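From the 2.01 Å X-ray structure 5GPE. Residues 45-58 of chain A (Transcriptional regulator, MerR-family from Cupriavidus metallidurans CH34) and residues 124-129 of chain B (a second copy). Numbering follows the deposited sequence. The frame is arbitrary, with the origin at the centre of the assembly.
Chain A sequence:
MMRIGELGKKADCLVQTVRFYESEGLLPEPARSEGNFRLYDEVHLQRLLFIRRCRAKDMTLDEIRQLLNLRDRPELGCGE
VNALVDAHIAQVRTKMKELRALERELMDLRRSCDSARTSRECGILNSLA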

# COMPACT_ATOMS: atom_id res chain seq x y z
N LEU A 45 -24.39 11.39 11.43
CA LEU A 45 -24.64 10.77 10.13
C LEU A 45 -23.95 11.55 9.02
O LEU A 45 -23.24 10.97 8.20
CB LEU A 45 -26.15 10.63 9.85
CG LEU A 45 -26.56 10.05 8.48
CD1 LEU A 45 -25.94 8.69 8.22
CD2 LEU A 45 -28.09 9.97 8.37
N GLN A 46 -24.15 12.86 9.00
CA GLN A 46 -23.55 13.72 7.97
C GLN A 46 -22.01 13.71 8.05
O GLN A 46 -21.33 13.75 7.03
CB GLN A 46 -24.08 15.15 8.05
CG GLN A 46 -25.53 15.30 7.62
CD GLN A 46 -25.82 14.63 6.28
OE1 GLN A 46 -25.07 14.79 5.31
NE2 GLN A 46 -26.90 13.85 6.23
N ARG A 47 -21.50 13.60 9.26
CA ARG A 47 -20.07 13.44 9.49
C ARG A 47 -19.52 12.14 8.86
O ARG A 47 -18.49 12.14 8.18
CB ARG A 47 -19.78 13.41 10.98
CG ARG A 47 -18.31 13.60 11.33
CD ARG A 47 -18.03 15.05 11.60
NE ARG A 47 -16.82 15.23 12.38
CZ ARG A 47 -16.44 16.40 12.88
NH1 ARG A 47 -15.30 16.47 13.54
NH2 ARG A 47 -17.19 17.49 12.74
N LEU A 48 -20.21 11.03 9.11
CA LEU A 48 -19.84 9.73 8.54
C LEU A 48 -19.86 9.73 7.01
O LEU A 48 -19.00 9.13 6.37
CB LEU A 48 -20.72 8.60 9.08
CG LEU A 48 -20.46 8.18 10.52
CD1 LEU A 48 -21.53 7.21 10.99
CD2 LEU A 48 -19.06 7.57 10.63
N LEU A 49 -20.86 10.39 6.43
CA LEU A 49 -20.96 10.50 4.98
C LEU A 49 -19.81 11.32 4.41
O LEU A 49 -19.26 10.95 3.38
CB LEU A 49 -22.32 11.07 4.56
CG LEU A 49 -23.55 10.22 4.94
CD1 LEU A 49 -24.83 10.91 4.48
CD2 LEU A 49 -23.49 8.81 4.36
N PHE A 50 -19.44 12.39 5.11
CA PHE A 50 -18.29 13.20 4.73
C PHE A 50 -17.02 12.36 4.74
O PHE A 50 -16.25 12.38 3.78
CB PHE A 50 -18.14 14.40 5.68
CG PHE A 50 -16.98 15.32 5.35
CD1 PHE A 50 -15.70 15.05 5.84
CD2 PHE A 50 -17.18 16.44 4.56
CE1 PHE A 50 -14.65 15.89 5.55
CE2 PHE A 50 -16.11 17.29 4.27
CZ PHE A 50 -14.85 17.01 4.75
N ILE A 51 -16.81 11.63 5.83
CA ILE A 51 -15.65 10.71 5.95
C ILE A 51 -15.63 9.67 4.82
O ILE A 51 -14.58 9.41 4.22
CB ILE A 51 -15.62 9.99 7.31
CG1 ILE A 51 -15.39 11.00 8.43
CG2 ILE A 51 -14.54 8.91 7.36
CD1 ILE A 51 -15.73 10.48 9.82
N ARG A 52 -16.79 9.10 4.52
CA ARG A 52 -16.93 8.14 3.46
C ARG A 52 -16.48 8.69 2.12
O ARG A 52 -15.77 8.08 1.43
CB ARG A 52 -18.37 7.62 3.33
CG ARG A 52 -18.57 6.62 2.22
CD ARG A 52 -19.88 6.82 1.47
NE ARG A 52 -20.92 6.32 2.33
CZ ARG A 52 -22.22 6.35 2.06
NH1 ARG A 52 -22.65 6.90 0.96
NH2 ARG A 52 -23.07 5.84 2.91
N ARG A 53 -16.91 9.87 1.79
CA ARG A 53 -16.56 10.49 0.50
C ARG A 53 -15.06 10.80 0.40
O ARG A 53 -14.45 10.62 -0.65
CB ARG A 53 -17.39 11.73 0.24
CG ARG A 53 -18.88 11.44 0.05
CD ARG A 53 -19.68 12.73 -0.09
NE ARG A 53 -21.10 12.47 0.09
CZ ARG A 53 -21.88 12.91 1.08
NH1 ARG A 53 -21.41 13.68 2.06
NH2 ARG A 53 -23.16 12.57 1.08
N CYS A 54 -14.47 11.23 1.52
CA CYS A 54 -13.03 11.49 1.58
C CYS A 54 -12.21 10.22 1.39
O CYS A 54 -11.26 10.20 0.63
CB CYS A 54 -12.66 12.11 2.92
SG CYS A 54 -13.23 13.80 3.14
N ARG A 55 -12.60 9.15 2.07
CA ARG A 55 -11.88 7.88 1.96
C ARG A 55 -11.97 7.29 0.57
O ARG A 55 -11.01 6.72 0.09
CB ARG A 55 -12.33 6.88 3.01
CG ARG A 55 -12.03 7.36 4.41
CD ARG A 55 -12.16 6.25 5.42
NE ARG A 55 -10.94 5.45 5.49
CZ ARG A 55 -10.84 4.30 6.14
NH1 ARG A 55 -11.88 3.77 6.76
NH2 ARG A 55 -9.66 3.65 6.14
N ALA A 56 -13.11 7.48 -0.09
CA ALA A 56 -13.28 7.07 -1.50
C ALA A 56 -12.43 7.87 -2.49
O ALA A 56 -12.23 7.44 -3.61
CB ALA A 56 -14.73 7.15 -1.90
N LYS A 57 -11.98 9.06 -2.09
CA LYS A 57 -11.00 9.83 -2.86
C LYS A 57 -9.56 9.63 -2.36
O LYS A 57 -8.71 10.50 -2.53
CB LYS A 57 -11.40 11.31 -2.89
CG LYS A 57 -12.68 11.53 -3.69
CD LYS A 57 -13.24 12.92 -3.53
CE LYS A 57 -14.68 13.00 -4.02
NZ LYS A 57 -14.84 12.70 -5.47
N ASP A 58 -9.31 8.49 -1.72
CA ASP A 58 -7.95 8.05 -1.33
C ASP A 58 -7.35 8.85 -0.16
O ASP A 58 -6.16 8.78 0.10
CB ASP A 58 -7.01 8.10 -2.55
CG ASP A 58 -5.71 7.34 -2.35
OD1 ASP A 58 -5.77 6.17 -1.97
OD2 ASP A 58 -4.61 7.94 -2.60
N ILE B 124 -14.51 22.66 -2.39
CA ILE B 124 -14.07 21.29 -2.09
C ILE B 124 -14.83 20.73 -0.88
O ILE B 124 -15.38 19.64 -0.96
CB ILE B 124 -12.53 21.21 -1.90
CG1 ILE B 124 -11.83 21.49 -3.23
CG2 ILE B 124 -12.11 19.83 -1.38
CD1 ILE B 124 -10.36 21.88 -3.10
N LEU B 125 -14.81 21.47 0.22
CA LEU B 125 -15.52 21.05 1.44
C LEU B 125 -17.01 20.91 1.19
O LEU B 125 -17.63 19.97 1.67
CB LEU B 125 -15.28 22.02 2.61
CG LEU B 125 -13.84 22.07 3.16
CD1 LEU B 125 -13.76 23.12 4.25
CD2 LEU B 125 -13.36 20.71 3.67
N ASN B 126 -17.56 21.84 0.41
CA ASN B 126 -19.00 21.80 0.10
C ASN B 126 -19.37 20.62 -0.80
O ASN B 126 -20.45 20.05 -0.64
CB ASN B 126 -19.50 23.14 -0.47
CG ASN B 126 -19.57 24.24 0.58
OD1 ASN B 126 -19.67 23.98 1.78
ND2 ASN B 126 -19.49 25.48 0.13
N SER B 127 -18.50 20.25 -1.73
CA SER B 127 -18.77 19.08 -2.59
C SER B 127 -18.64 17.75 -1.82
O SER B 127 -19.24 16.75 -2.21
CB SER B 127 -17.89 19.08 -3.83
OG SER B 127 -16.60 18.60 -3.53
N LEU B 128 -17.85 17.73 -0.75
CA LEU B 128 -17.72 16.55 0.12
C LEU B 128 -18.84 16.45 1.16
O LEU B 128 -19.01 15.40 1.77
CB LEU B 128 -16.38 16.55 0.83
CG LEU B 128 -15.16 16.40 -0.09
CD1 LEU B 128 -13.89 16.75 0.67
CD2 LEU B 128 -15.09 15.00 -0.69
N ALA B 129 -19.56 17.54 1.39
CA ALA B 129 -20.72 17.54 2.28
C ALA B 129 -21.99 17.13 1.54
O ALA B 129 -22.00 16.82 0.34
CB ALA B 129 -20.89 18.92 2.92
OXT ALA B 129 -23.08 17.11 2.11

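The contact sets the C-terminal residues of chain B, which finish in the carboxylate of B:Ala129, against one side of the chain A helix 45-56. The helix axes come no closer than 10.3 Å and their directions differ by 111°, so the chain end is presented to a short run of positions: A:Gln46, A:Phe50, A:Arg53, A:Cys54 and A:Lys57. Their spacing of three and four residues is that of one helical stripe continued just past the helix.

The apolar part is built around B:Leu128, which gives up 121 Å² to chain A, more than any other residue here. Its CB lies 3.5 Å from CE2 of A:Phe50, its CD1 is 3.9 Å from SG of A:Cys54, and its CD2 is 3.9 Å from CE of A:Lys57 and 4.1 Å from CB of A:Arg53. The leucine thus packs against an aromatic ring, a sulfur and the aliphatic portions of two basic side chains. A:Phe50 starts sideways from its CA, but with chi1 in t the ring carries its end nearer to chain B. There CZ also meets CD2 of B:Leu125 at 4.1 Å, so the ring touches leucines three residues apart on the partner helix. The carbonyl O of B:Leu125 sits at the ring edge, near its plane, 4.0 Å from CE2 of A:Phe50.

One hydrogen bond crosses the contact: NH1 of A:Arg53 donates to the backbone O of B:Leu128 at 3.0 Å, with an angle of 149° at the hydrogen. The acceptor lies near the guanidinium plane, where the N-H groups point. Near the end of a helix, a carbonyl lacks the amide of a following turn, and with B:Ala129 as the last residue no such amide exists for this one. The arginine side chain supplies a donor instead.

The charged contact follows a different geometry. NH1 of A:Arg53 and OXT of B:Ala129 form a long salt bridge of 3.8 Å, but the oxygen is well out of the guanidinium plane and no N-H points at it, leaving attraction between charges alone. The other carboxylate oxygen, O of B:Ala129, lies over one face of the same group. A:Arg53 therefore spends its directional bond on a backbone carbonyl and meets the terminal charge without one.

The rule to read here is a division between apolar and polar contacts: a leucine packs between the phenylalanine and the lysine, while a neighbouring arginine serves both the carbonyl of B:Leu128 and the chain terminus.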